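Local atomic coordinates of probable porin (Pseudomonas aeruginosa, PDB entry 4FSO), a protein that probably acts as an outer-membrane porin of the OprD family, a beta-barrel channel that lets small solutes cross the bacterial outer membrane. Residues 119-124 against 139-145; 218-222 against 288-292; 260-265 against 277-281; 299-303 against 335-339; 372-378 against 394-400. All coordinates share one frame; numbering follows the deposited sequence.

Contact 1 of 5, residues 119-124 against 139-145; sequences YGAMLP and TLFHGAQ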
# COMPACT_ATOMS: atom_id res chain seq x y z
N TYR A 119 6.43 -14.68 14.47
CA TYR A 119 7.53 -15.16 13.66
C TYR A 119 6.89 -16.05 12.61
O TYR A 119 6.02 -16.84 12.94
CB TYR A 119 8.55 -15.93 14.53
CG TYR A 119 9.87 -16.23 13.85
CD1 TYR A 119 9.95 -16.52 12.49
CD2 TYR A 119 11.05 -16.24 14.58
CE1 TYR A 119 11.15 -16.81 11.87
CE2 TYR A 119 12.27 -16.52 13.97
CZ TYR A 119 12.31 -16.80 12.61
OH TYR A 119 13.51 -17.09 12.00
N GLY A 120 7.32 -15.89 11.36
CA GLY A 120 6.81 -16.68 10.25
C GLY A 120 6.31 -15.85 9.07
O GLY A 120 6.88 -14.82 8.73
N ALA A 121 5.24 -16.32 8.44
CA ALA A 121 4.69 -15.69 7.24
C ALA A 121 3.87 -14.42 7.57
O ALA A 121 3.22 -14.34 8.59
CB ALA A 121 3.86 -16.71 6.43
N MET A 122 3.94 -13.42 6.70
CA MET A 122 3.48 -12.09 7.07
C MET A 122 3.03 -11.19 5.90
O MET A 122 3.68 -11.15 4.84
CB MET A 122 4.59 -11.36 7.84
CG MET A 122 4.67 -11.68 9.30
SD MET A 122 6.06 -10.81 10.03
CE MET A 122 5.54 -9.12 9.74
N LEU A 123 1.93 -10.48 6.13
CA LEU A 123 1.52 -9.36 5.27
C LEU A 123 1.74 -8.01 5.97
O LEU A 123 0.85 -7.51 6.66
CB LEU A 123 0.05 -9.50 4.88
CG LEU A 123 -0.40 -10.79 4.20
CD1 LEU A 123 -1.83 -10.69 3.65
CD2 LEU A 123 0.56 -11.10 3.10
N PRO A 124 2.93 -7.42 5.81
CA PRO A 124 3.18 -6.14 6.49
C PRO A 124 2.35 -5.00 5.90
O PRO A 124 2.17 -4.94 4.69
CB PRO A 124 4.68 -5.89 6.25
CG PRO A 124 5.23 -7.22 5.75
CD PRO A 124 4.10 -7.86 5.03
N THR A 139 1.67 -10.27 -1.82
CA THR A 139 3.04 -10.67 -1.59
C THR A 139 3.10 -11.29 -0.21
O THR A 139 2.24 -11.05 0.62
CB THR A 139 3.99 -9.46 -1.61
OG1 THR A 139 3.45 -8.45 -2.47
CG2 THR A 139 5.37 -9.89 -2.08
N LEU A 140 4.12 -12.09 0.03
CA LEU A 140 4.21 -12.78 1.29
C LEU A 140 5.59 -12.58 1.86
O LEU A 140 6.56 -13.02 1.26
CB LEU A 140 3.96 -14.27 1.06
CG LEU A 140 3.55 -15.04 2.31
CD1 LEU A 140 2.20 -14.54 2.77
CD2 LEU A 140 3.52 -16.52 2.07
N PHE A 141 5.71 -11.90 2.99
CA PHE A 141 7.03 -11.73 3.58
C PHE A 141 7.25 -12.68 4.71
O PHE A 141 6.30 -13.22 5.28
CB PHE A 141 7.28 -10.28 3.98
CG PHE A 141 7.30 -9.34 2.82
CD1 PHE A 141 8.50 -8.97 2.24
CD2 PHE A 141 6.11 -8.87 2.27
CE1 PHE A 141 8.52 -8.12 1.14
CE2 PHE A 141 6.13 -8.01 1.17
CZ PHE A 141 7.33 -7.63 0.60
N HIS A 142 8.52 -12.93 5.02
CA HIS A 142 8.86 -13.82 6.11
C HIS A 142 9.78 -13.16 7.11
O HIS A 142 10.71 -12.45 6.75
CB HIS A 142 9.44 -15.13 5.59
CG HIS A 142 8.39 -16.09 5.14
ND1 HIS A 142 7.55 -15.83 4.08
CD2 HIS A 142 8.00 -17.29 5.65
CE1 HIS A 142 6.70 -16.84 3.93
NE2 HIS A 142 6.95 -17.74 4.87
N GLY A 143 9.48 -13.36 8.38
CA GLY A 143 10.26 -12.71 9.41
C GLY A 143 9.56 -12.57 10.74
O GLY A 143 8.82 -13.44 11.16
N ALA A 144 9.83 -11.46 11.41
CA ALA A 144 9.48 -11.32 12.81
C ALA A 144 8.89 -9.95 13.05
O ALA A 144 9.34 -8.93 12.49
CB ALA A 144 10.73 -11.51 13.68
N GLN A 145 7.87 -9.90 13.90
CA GLN A 145 7.29 -8.63 14.23
C GLN A 145 6.93 -8.55 15.70
O GLN A 145 6.13 -9.36 16.21
CB GLN A 145 6.08 -8.35 13.36
CG GLN A 145 5.50 -6.96 13.60
CD GLN A 145 4.36 -6.62 12.67
OE1 GLN A 145 3.90 -7.45 11.89
NE2 GLN A 145 3.91 -5.38 12.74
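Met122 and Phe141 face each other as a hydrogen-bonded antiparallel pair in a part of the barrel where both strands turn a corner. Phe141 N reaches Met122 O at 2.8 Å in the carbonyl plane, while the return bond from Met122 N to Phe141 O is weak. Two residues along, Gly120 N bonds to Gly143 O at 2.9 Å, and Gly143 N bonds back to Gly120 O. The corners fall at these two glycines, whose backbone angles would press any side chain against the preceding carbonyl oxygen; the bonds between them carry the pairing through the bend. On one side of the sheet the His142 ring lies flat over Ala121, whose CA stands 3.9 Å from the ring centroid, 12° off its normal, as a CH-pi contact. Met122 projects to the other side and bends at its last torsion (chi3 63°), which brings CE to 3.7 Å from Gln145 CB. Beyond it, the Pro124 ring crosses Phe141 at about a right angle. Leu129 and Leu161 pack against both of these residues, and Tyr164 meets the Phe141 ring. At the loop end, Leu123 CD2 rests 3.8 Å from Leu140 CD1.

Contact 2 of 5, residues 218-222 against 288-292; sequences VYRQR and MPYLD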
# COMPACT_ATOMS: atom_id res chain seq x y z
N VAL A 218 21.35 -1.69 0.62
CA VAL A 218 20.74 -0.99 -0.48
C VAL A 218 20.48 0.42 -0.01
O VAL A 218 21.02 1.38 -0.57
CB VAL A 218 19.43 -1.67 -0.89
CG1 VAL A 218 18.71 -0.90 -2.04
CG2 VAL A 218 19.71 -3.12 -1.26
N TYR A 219 19.66 0.54 1.03
CA TYR A 219 19.14 1.84 1.42
C TYR A 219 18.64 1.89 2.84
O TYR A 219 18.17 0.89 3.41
CB TYR A 219 18.02 2.33 0.46
CG TYR A 219 16.61 1.74 0.64
CD1 TYR A 219 15.72 2.28 1.57
CD2 TYR A 219 16.15 0.69 -0.15
CE1 TYR A 219 14.44 1.77 1.72
CE2 TYR A 219 14.85 0.17 -0.02
CZ TYR A 219 14.00 0.71 0.92
OH TYR A 219 12.73 0.17 1.07
N ARG A 220 18.76 3.09 3.40
CA ARG A 220 18.10 3.42 4.65
C ARG A 220 17.06 4.52 4.39
O ARG A 220 17.21 5.36 3.49
CB ARG A 220 19.12 3.81 5.74
CG ARG A 220 20.19 4.81 5.32
CD ARG A 220 21.18 5.12 6.47
NE ARG A 220 22.25 4.11 6.62
CZ ARG A 220 23.55 4.35 6.42
NH1 ARG A 220 23.97 5.55 6.06
NH2 ARG A 220 24.43 3.37 6.59
N GLN A 221 16.00 4.50 5.18
CA GLN A 221 14.88 5.37 4.98
C GLN A 221 14.28 5.79 6.34
O GLN A 221 14.08 4.95 7.22
CB GLN A 221 13.86 4.62 4.11
CG GLN A 221 12.66 5.43 3.64
CD GLN A 221 11.88 4.71 2.53
OE1 GLN A 221 10.93 3.97 2.79
NE2 GLN A 221 12.30 4.92 1.29
N ARG A 222 14.02 7.08 6.50
CA ARG A 222 13.32 7.58 7.67
C ARG A 222 11.97 8.12 7.23
O ARG A 222 11.79 8.52 6.06
CB ARG A 222 14.10 8.73 8.33
CG ARG A 222 15.47 8.39 8.88
CD ARG A 222 16.03 9.56 9.70
NE ARG A 222 16.51 10.67 8.87
CZ ARG A 222 16.48 11.96 9.23
NH1 ARG A 222 15.97 12.32 10.40
NH2 ARG A 222 16.96 12.88 8.41
N MET A 288 12.23 7.91 -5.10
CA MET A 288 12.02 7.32 -3.77
C MET A 288 12.11 5.78 -3.81
O MET A 288 11.41 5.13 -4.57
CB MET A 288 10.71 7.77 -3.15
CG MET A 288 10.51 7.18 -1.77
SD MET A 288 8.83 7.34 -1.13
CE MET A 288 8.90 6.15 0.19
N PRO A 289 13.01 5.20 -3.01
CA PRO A 289 13.12 3.74 -3.08
C PRO A 289 12.02 3.03 -2.27
O PRO A 289 11.52 3.55 -1.29
CB PRO A 289 14.50 3.48 -2.46
CG PRO A 289 14.68 4.59 -1.47
CD PRO A 289 14.01 5.81 -2.10
N TYR A 290 11.64 1.84 -2.70
CA TYR A 290 10.77 1.00 -1.89
C TYR A 290 10.87 -0.44 -2.35
O TYR A 290 11.52 -0.73 -3.36
CB TYR A 290 9.33 1.47 -1.92
CG TYR A 290 8.72 1.70 -3.28
CD1 TYR A 290 8.97 2.88 -3.98
CD2 TYR A 290 7.83 0.78 -3.85
CE1 TYR A 290 8.39 3.12 -5.21
CE2 TYR A 290 7.23 1.01 -5.10
CZ TYR A 290 7.52 2.20 -5.76
OH TYR A 290 6.96 2.49 -6.99
N LEU A 291 10.23 -1.34 -1.60
CA LEU A 291 10.33 -2.78 -1.85
C LEU A 291 9.44 -3.28 -2.99
O LEU A 291 8.27 -2.86 -3.14
CB LEU A 291 10.00 -3.57 -0.58
CG LEU A 291 10.91 -3.24 0.59
CD1 LEU A 291 10.61 -4.17 1.75
CD2 LEU A 291 12.38 -3.29 0.14
N ASP A 292 10.00 -4.15 -3.82
CA ASP A 292 9.20 -4.91 -4.76
C ASP A 292 8.14 -5.68 -3.96
O ASP A 292 8.45 -6.32 -2.95
CB ASP A 292 10.10 -5.87 -5.52
CG ASP A 292 9.56 -6.23 -6.87
OD1 ASP A 292 8.38 -5.94 -7.13
OD2 ASP A 292 10.31 -6.80 -7.69
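Tyr219, on a barrel strand, and Pro289, in an irregular loop, approach without strand pairing, their CA atoms 7.8 Å apart, and side chains of the strand reach across to the loop and one of its carbonyls. The Pro289 ring sits on one face of the Tyr219 ring: CB is 4.0 Å from the centroid and 12° off the normal, a CH-pi contact, with CG displaced toward CD1. Val218 CG1 and Gln221 CB lie in the plane of the Tyr219 ring at its edge. Here barrel wall and inward-folded loop meet, consistent with the loops that constrict the channel in OprD-family porins. One polar bond secures the meeting, from Gln221 NE2 to Pro289 O at 3.0 Å; the N-H points nearly straight at the oxygen (161°), which lies close to the Gln221 amide plane, although the donor is tilted from the carbonyl plane. Ser246 OG is a second hydrogen-bond partner of NE2. Met288 comes across the same amide at about a right angle, its CE 3.8 Å from Gln221 NE2. Farther along the loop, Leu291 CD2 touches Tyr219 OH at 3.6 Å, while Tyr290 stacks with His178 and its OH is hydrogen-bonded to Asp306 OD2.

Contact 3 of 5, residues 260-265 against 277-281; sequences RALSLL and AGWQR. With C8E ((hydroxyethyloxy)tri(ethyloxy)octane), chain F.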
# COMPACT_ATOMS: atom_id res chain seq x y z
N ARG A 260 14.41 12.90 -0.90
CA ARG A 260 13.38 13.28 0.04
C ARG A 260 12.02 13.30 -0.65
O ARG A 260 11.85 13.87 -1.73
CB ARG A 260 13.74 14.61 0.76
CG ARG A 260 14.84 14.37 1.78
CD ARG A 260 15.79 15.52 1.96
NE ARG A 260 16.41 16.01 0.72
CZ ARG A 260 17.27 15.33 -0.03
NH1 ARG A 260 17.60 14.08 0.26
NH2 ARG A 260 17.79 15.92 -1.10
N ALA A 261 11.06 12.61 -0.04
CA ALA A 261 9.72 12.56 -0.58
C ALA A 261 8.72 13.19 0.38
O ALA A 261 8.59 12.78 1.53
CB ALA A 261 9.33 11.14 -0.90
N LEU A 262 8.03 14.21 -0.11
CA LEU A 262 6.99 14.84 0.68
C LEU A 262 5.64 14.73 -0.01
O LEU A 262 5.52 14.98 -1.20
CB LEU A 262 7.36 16.31 0.91
CG LEU A 262 6.39 17.10 1.79
CD1 LEU A 262 6.00 16.29 2.99
CD2 LEU A 262 7.02 18.41 2.22
N SER A 263 4.63 14.33 0.74
CA SER A 263 3.27 14.43 0.22
C SER A 263 2.30 14.90 1.27
O SER A 263 2.43 14.62 2.48
CB SER A 263 2.77 13.14 -0.44
OG SER A 263 2.35 12.17 0.50
N LEU A 264 1.31 15.62 0.77
CA LEU A 264 0.28 16.17 1.62
C LEU A 264 -1.06 15.98 0.92
O LEU A 264 -1.26 16.37 -0.24
CB LEU A 264 0.57 17.64 1.87
CG LEU A 264 -0.53 18.46 2.54
CD1 LEU A 264 -0.80 17.97 3.96
CD2 LEU A 264 -0.10 19.90 2.52
N LEU A 265 -1.98 15.34 1.63
CA LEU A 265 -3.32 15.20 1.11
C LEU A 265 -4.30 15.84 2.10
O LEU A 265 -4.21 15.65 3.32
CB LEU A 265 -3.63 13.72 0.87
CG LEU A 265 -4.99 13.37 0.26
CD1 LEU A 265 -4.97 13.38 -1.27
CD2 LEU A 265 -5.46 12.02 0.78
N ALA A 277 -7.60 17.17 -2.36
CA ALA A 277 -6.54 17.86 -3.06
C ALA A 277 -5.20 17.38 -2.50
O ALA A 277 -5.01 17.36 -1.30
CB ALA A 277 -6.68 19.35 -2.90
N GLY A 278 -4.28 16.98 -3.37
CA GLY A 278 -3.01 16.47 -2.93
C GLY A 278 -1.84 17.18 -3.58
O GLY A 278 -1.96 17.71 -4.67
N TRP A 279 -0.72 17.17 -2.88
CA TRP A 279 0.49 17.78 -3.36
C TRP A 279 1.67 16.87 -3.02
O TRP A 279 1.80 16.41 -1.89
CB TRP A 279 0.69 19.14 -2.69
CG TRP A 279 2.06 19.70 -2.94
CD1 TRP A 279 2.69 19.79 -4.14
CD2 TRP A 279 2.97 20.24 -1.97
NE1 TRP A 279 3.94 20.34 -3.99
CE2 TRP A 279 4.13 20.63 -2.67
CE3 TRP A 279 2.91 20.43 -0.59
CZ2 TRP A 279 5.23 21.21 -2.02
CZ3 TRP A 279 4.00 21.01 0.04
CH2 TRP A 279 5.14 21.39 -0.67
N GLN A 280 2.53 16.63 -3.99
CA GLN A 280 3.61 15.69 -3.80
C GLN A 280 4.87 16.27 -4.43
O GLN A 280 4.81 16.87 -5.50
CB GLN A 280 3.25 14.37 -4.47
CG GLN A 280 4.31 13.28 -4.36
CD GLN A 280 3.75 11.88 -4.61
OE1 GLN A 280 2.81 11.45 -3.94
NE2 GLN A 280 4.31 11.19 -5.59
N ARG A 281 6.00 16.08 -3.75
CA ARG A 281 7.28 16.54 -4.25
C ARG A 281 8.46 15.66 -3.87
O ARG A 281 8.61 15.21 -2.72
CB ARG A 281 7.54 17.98 -3.84
CG ARG A 281 8.92 18.47 -4.23
CD ARG A 281 9.00 19.97 -4.13
NE ARG A 281 10.32 20.43 -4.53
CZ ARG A 281 10.60 21.68 -4.86
NH1 ARG A 281 9.64 22.59 -4.85
NH2 ARG A 281 11.83 22.01 -5.20
C3 C8E F . -9.53 22.52 -3.82
C4 C8E F . -8.83 23.32 -4.91
C5 C8E F . -7.99 22.42 -5.81
C6 C8E F . -6.49 22.61 -5.58
C7 C8E F . -5.73 21.31 -5.81
C8 C8E F . -4.23 21.58 -5.71
O9 C8E F . -3.57 20.84 -4.69
C10 C8E F . -3.34 21.55 -3.49
C11 C8E F . -2.49 20.69 -2.55
O12 C8E F . -3.06 20.60 -1.26
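Leu264 meets Trp279 at the edge of the indole, with CD2 near the ring plane and 4.4 Å from CE3. Leu262 and Arg281 project from the same side of the sheet. A detergent molecule runs along this side: C8E C11 is 3.5 Å from Trp279 CB, and C8E C7 is 3.6 Å from Ala277 CB. Its place is consistent with a membrane-facing surface. The two strands form a beta hairpin of the barrel wall, with axes 4.7 Å apart and 175° between their directions. Paired backbone bonds join Leu262 to Arg281 and Leu264 to Trp279; the bond from Leu262 N to Arg281 O measures 2.9 Å and is almost straight. Ser263 and Gln280 turn to the barrel interior as a non-hydrogen-bonded pair, with Ser263 CB 3.9 Å from Gln280 OE1. Their polar ends serve the inner loop: Ser263 OG bonds to Ala299 N, and Gln280 OE1 bonds to Asn300 N.

Contact 4 of 5, residues 299-303 against 335-339; sequences ANYLQ and TRYVN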
# COMPACT_ATOMS: atom_id res chain seq x y z
N ALA A 299 0.71 10.30 -1.30
CA ALA A 299 -0.59 10.86 -1.71
C ALA A 299 -0.92 10.66 -3.18
O ALA A 299 -2.09 10.47 -3.53
CB ALA A 299 -0.66 12.34 -1.37
N ASN A 300 0.10 10.73 -4.03
CA ASN A 300 -0.12 10.55 -5.46
C ASN A 300 0.23 9.16 -5.99
O ASN A 300 0.54 8.98 -7.17
CB ASN A 300 0.57 11.66 -6.28
CG ASN A 300 0.06 13.04 -5.93
OD1 ASN A 300 -0.92 13.18 -5.19
ND2 ASN A 300 0.70 14.07 -6.48
N TYR A 301 0.17 8.16 -5.12
CA TYR A 301 0.23 6.79 -5.62
C TYR A 301 -1.10 6.42 -6.26
O TYR A 301 -2.11 6.30 -5.58
CB TYR A 301 0.57 5.76 -4.55
CG TYR A 301 0.49 4.37 -5.13
CD1 TYR A 301 1.32 3.99 -6.19
CD2 TYR A 301 -0.45 3.45 -4.68
CE1 TYR A 301 1.24 2.73 -6.75
CE2 TYR A 301 -0.53 2.17 -5.23
CZ TYR A 301 0.32 1.81 -6.27
OH TYR A 301 0.24 0.54 -6.82
N LEU A 302 -1.07 6.24 -7.57
CA LEU A 302 -2.28 6.02 -8.36
C LEU A 302 -2.30 4.59 -8.89
O LEU A 302 -1.47 3.78 -8.51
CB LEU A 302 -2.39 7.06 -9.48
CG LEU A 302 -3.41 8.12 -9.11
CD1 LEU A 302 -3.01 8.83 -7.81
CD2 LEU A 302 -3.68 9.12 -10.24
N GLN A 303 -3.25 4.28 -9.77
CA GLN A 303 -3.45 2.91 -10.24
C GLN A 303 -2.23 2.41 -11.00
O GLN A 303 -1.80 1.26 -10.83
CB GLN A 303 -4.69 2.81 -11.09
CG GLN A 303 -5.21 1.40 -11.36
CD GLN A 303 -6.37 1.41 -12.36
OE1 GLN A 303 -7.30 2.23 -12.24
NE2 GLN A 303 -6.30 0.54 -13.36
N THR A 335 -13.24 9.37 -8.85
CA THR A 335 -12.40 9.80 -9.96
C THR A 335 -11.25 10.68 -9.46
O THR A 335 -11.43 11.56 -8.59
CB THR A 335 -13.21 10.49 -11.10
OG1 THR A 335 -12.38 10.69 -12.24
CG2 THR A 335 -13.79 11.82 -10.64
N ARG A 336 -10.05 10.44 -9.96
CA ARG A 336 -8.95 11.30 -9.55
C ARG A 336 -8.01 11.58 -10.70
O ARG A 336 -7.96 10.85 -11.70
CB ARG A 336 -8.21 10.71 -8.35
CG ARG A 336 -7.56 9.42 -8.68
CD ARG A 336 -7.09 8.71 -7.48
NE ARG A 336 -6.66 7.38 -7.84
CZ ARG A 336 -6.09 6.53 -7.00
NH1 ARG A 336 -5.89 6.91 -5.74
NH2 ARG A 336 -5.73 5.33 -7.42
N TYR A 337 -7.27 12.66 -10.53
CA TYR A 337 -6.45 13.19 -11.59
C TYR A 337 -5.16 13.72 -10.99
O TYR A 337 -5.17 14.52 -10.05
CB TYR A 337 -7.20 14.29 -12.36
CG TYR A 337 -6.31 14.95 -13.38
CD1 TYR A 337 -6.04 14.31 -14.59
CD2 TYR A 337 -5.70 16.17 -13.12
CE1 TYR A 337 -5.21 14.88 -15.52
CE2 TYR A 337 -4.85 16.75 -14.05
CZ TYR A 337 -4.62 16.10 -15.25
OH TYR A 337 -3.79 16.66 -16.20
N VAL A 338 -4.03 13.30 -11.54
CA VAL A 338 -2.75 13.80 -11.06
C VAL A 338 -1.99 14.37 -12.23
O VAL A 338 -1.92 13.76 -13.29
CB VAL A 338 -1.93 12.69 -10.31
CG1 VAL A 338 -0.49 13.18 -10.00
CG2 VAL A 338 -2.63 12.26 -9.06
N ASN A 339 -1.44 15.56 -12.04
CA ASN A 339 -0.56 16.18 -13.03
C ASN A 339 0.85 16.26 -12.47
O ASN A 339 1.02 16.81 -11.38
CB ASN A 339 -1.04 17.59 -13.34
CG ASN A 339 -0.32 18.19 -14.52
OD1 ASN A 339 0.08 17.47 -15.43
ND2 ASN A 339 -0.15 19.50 -14.51
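Where the inner loop of this OprD-family barrel leans on the wall, Leu302 of the loop packs against Arg336 and Val338 of strand 331-344. The branch point of the leucine lies over one face of the Arg336 guanidinium: CG stands 3.5 Å above the plane, offset toward its rim, and 3.6 Å from NE. The two side chains slide past each other in opposite directions. Arg336 starts from a first torsion that tucks CG in between its two backbone neighbours (chi1 64°), then runs extended to NE, which carries the flat group out beside the loop. What holds it there is Asp357 of the next strand, whose OD2 forms a salt bridge with Arg336 NE and also accepts a hydrogen bond from Gln303 N. One carboxylate oxygen therefore serves both wall and loop, a second-shell link between segments that share no direct hydrogen bond. It probably also offsets the arginine's charge. The other main contact is apolar: Leu302 CD2 meets Val338 CG2 at 3.5 Å, the side chains crossing at a slant. Asn300 has its amide fixed by Ser314 and Gln316 of strand 313-322, and its ND2 lies 3.8 Å from Val338 CG1.

Contact 5 of 5, residues 372-378 against 394-400; sequences LSLRLRN and EVRLIAS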
# COMPACT_ATOMS: atom_id res chain seq x y z
N LEU A 372 -21.01 -9.70 -1.96
CA LEU A 372 -20.08 -9.86 -3.06
C LEU A 372 -19.77 -8.48 -3.63
O LEU A 372 -20.65 -7.62 -3.75
CB LEU A 372 -20.66 -10.76 -4.14
CG LEU A 372 -19.96 -10.70 -5.51
CD1 LEU A 372 -18.54 -11.20 -5.42
CD2 LEU A 372 -20.72 -11.51 -6.54
N SER A 373 -18.51 -8.25 -3.97
CA SER A 373 -18.09 -6.93 -4.40
C SER A 373 -17.72 -6.89 -5.88
O SER A 373 -16.95 -7.72 -6.38
CB SER A 373 -16.94 -6.45 -3.53
OG SER A 373 -16.75 -5.06 -3.71
N LEU A 374 -18.31 -5.93 -6.59
CA LEU A 374 -17.97 -5.67 -7.98
C LEU A 374 -17.22 -4.38 -8.06
O LEU A 374 -17.68 -3.33 -7.60
CB LEU A 374 -19.22 -5.57 -8.84
CG LEU A 374 -20.02 -6.86 -8.77
CD1 LEU A 374 -21.19 -6.80 -9.73
CD2 LEU A 374 -19.10 -8.03 -9.09
N ARG A 375 -16.04 -4.44 -8.66
CA ARG A 375 -15.20 -3.27 -8.69
C ARG A 375 -14.63 -3.02 -10.07
O ARG A 375 -14.03 -3.92 -10.67
CB ARG A 375 -14.07 -3.45 -7.68
CG ARG A 375 -13.62 -2.16 -7.06
CD ARG A 375 -12.27 -2.36 -6.43
NE ARG A 375 -11.69 -1.10 -6.01
CZ ARG A 375 -10.41 -0.94 -5.69
NH1 ARG A 375 -9.57 -1.97 -5.77
NH2 ARG A 375 -9.97 0.24 -5.31
N LEU A 376 -14.81 -1.80 -10.55
CA LEU A 376 -14.27 -1.41 -11.84
C LEU A 376 -13.21 -0.33 -11.71
O LEU A 376 -13.48 0.74 -11.19
CB LEU A 376 -15.40 -0.92 -12.73
CG LEU A 376 -14.96 -0.36 -14.07
CD1 LEU A 376 -14.04 -1.34 -14.74
CD2 LEU A 376 -16.17 -0.09 -14.95
N ARG A 377 -12.00 -0.61 -12.20
CA ARG A 377 -10.88 0.36 -12.10
C ARG A 377 -10.24 0.75 -13.44
O ARG A 377 -9.60 -0.07 -14.11
CB ARG A 377 -9.79 -0.17 -11.17
CG ARG A 377 -10.32 -0.62 -9.83
CD ARG A 377 -9.17 -1.02 -8.94
NE ARG A 377 -8.34 0.13 -8.60
CZ ARG A 377 -7.03 0.05 -8.37
NH1 ARG A 377 -6.42 -1.12 -8.45
NH2 ARG A 377 -6.35 1.15 -8.06
N ASN A 378 -10.37 2.02 -13.81
CA ASN A 378 -9.90 2.47 -15.11
C ASN A 378 -8.76 3.47 -15.00
O ASN A 378 -8.85 4.48 -14.31
CB ASN A 378 -11.07 3.07 -15.90
CG ASN A 378 -10.66 3.58 -17.27
OD1 ASN A 378 -10.28 2.81 -18.15
ND2 ASN A 378 -10.74 4.90 -17.45
N GLU A 394 -5.76 1.20 -18.91
CA GLU A 394 -5.93 -0.02 -18.15
C GLU A 394 -7.34 -0.13 -17.58
O GLU A 394 -7.92 0.86 -17.11
CB GLU A 394 -4.86 -0.12 -17.06
CG GLU A 394 -4.99 -1.31 -16.16
CD GLU A 394 -3.90 -1.37 -15.12
OE1 GLU A 394 -2.72 -1.39 -15.54
OE2 GLU A 394 -4.21 -1.38 -13.90
N VAL A 395 -7.89 -1.34 -17.67
CA VAL A 395 -9.18 -1.68 -17.07
C VAL A 395 -9.00 -2.90 -16.17
O VAL A 395 -8.60 -3.97 -16.64
CB VAL A 395 -10.28 -2.00 -18.12
CG1 VAL A 395 -11.49 -2.62 -17.44
CG2 VAL A 395 -10.71 -0.76 -18.87
N ARG A 396 -9.30 -2.74 -14.88
CA ARG A 396 -9.38 -3.88 -13.96
C ARG A 396 -10.83 -4.09 -13.54
O ARG A 396 -11.46 -3.17 -13.02
CB ARG A 396 -8.52 -3.67 -12.71
CG ARG A 396 -7.02 -3.57 -12.97
CD ARG A 396 -6.25 -3.55 -11.65
NE ARG A 396 -4.82 -3.36 -11.86
CZ ARG A 396 -3.97 -2.98 -10.91
NH1 ARG A 396 -4.42 -2.74 -9.68
NH2 ARG A 396 -2.69 -2.83 -11.17
N LEU A 397 -11.34 -5.29 -13.79
CA LEU A 397 -12.64 -5.70 -13.28
C LEU A 397 -12.42 -6.67 -12.14
O LEU A 397 -11.77 -7.69 -12.31
CB LEU A 397 -13.42 -6.41 -14.37
CG LEU A 397 -13.85 -5.50 -15.51
CD1 LEU A 397 -14.33 -6.33 -16.69
CD2 LEU A 397 -14.95 -4.60 -15.01
N ILE A 398 -12.94 -6.36 -10.96
CA ILE A 398 -12.71 -7.28 -9.85
C ILE A 398 -13.97 -7.72 -9.12
O ILE A 398 -14.74 -6.89 -8.59
CB ILE A 398 -11.69 -6.72 -8.83
CG1 ILE A 398 -10.43 -6.19 -9.53
CG2 ILE A 398 -11.33 -7.79 -7.80
CD1 ILE A 398 -10.43 -4.69 -9.76
N ALA A 399 -14.18 -9.03 -9.08
CA ALA A 399 -15.24 -9.61 -8.26
C ALA A 399 -14.63 -10.37 -7.09
O ALA A 399 -13.75 -11.23 -7.25
CB ALA A 399 -16.18 -10.50 -9.10
N SER A 400 -15.10 -10.05 -5.90
CA SER A 400 -14.45 -10.51 -4.70
C SER A 400 -15.50 -10.88 -3.67
O SER A 400 -16.50 -10.19 -3.52
CB SER A 400 -13.57 -9.38 -4.17
OG SER A 400 -13.99 -8.14 -4.72
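Arg377 presents the edge of its guanidinium to Arg396, whose NH1 lies near that plane; the two side chains run side by side, but their flat groups are turned 69° apart. The very short spacing between their NH1 atoms is doubtful at this resolution. Arg375 has one guanidinium face covered by Arg377 CD. Acidic partners probably offset these charges: Glu359 makes salt bridges to Arg375 NH2 and Arg377 NE, and Glu394 OE2 forms one with Arg396 NE at 2.9 Å. Arginines lined up along the barrel wall recall the basic track of OprD-family channels, which probably guides anionic groups. The wall here is an antiparallel pair of strands, axes 4.7 Å apart, with paired backbone bonds at Ser373-Ser400, Arg375-Ile398 and Arg377-Arg396. Ile398 CD1 packs 4.0 Å from Arg377 CD. From the other side of the sheet project Leu374, Leu376, Leu397 and Ala399. Leu376 and Leu397 lie alongside each other, pointing the same way, and Leu374 CD2 reaches Ala399 CB at 3.8 Å.

In the fold
Contacts 3 and 5 pair neighbouring strands of the barrel wall, contact 1 pairs strands through a corner, and contacts 2 and 4 bring the inner loop against the wall. The centres of contacts 3 and 4 are about 11 Å apart, joined through Gln280 OE1 and Asn300 N at 2.8 Å. Contact 4 reaches contact 5, about 18 Å away between centres, where Gln303 NE2 meets Glu394 OE2 at 2.9 Å. Contact 2 packs Met288 SD on Ala261 of contact 3, and Asp292 O on Phe141 CZ of contact 1. The inner loop thus spans the barrel, linking walls as distant as contacts 1 and 3, about 29 Å between centres, while detergent lies beside contacts 1, 3 and 4.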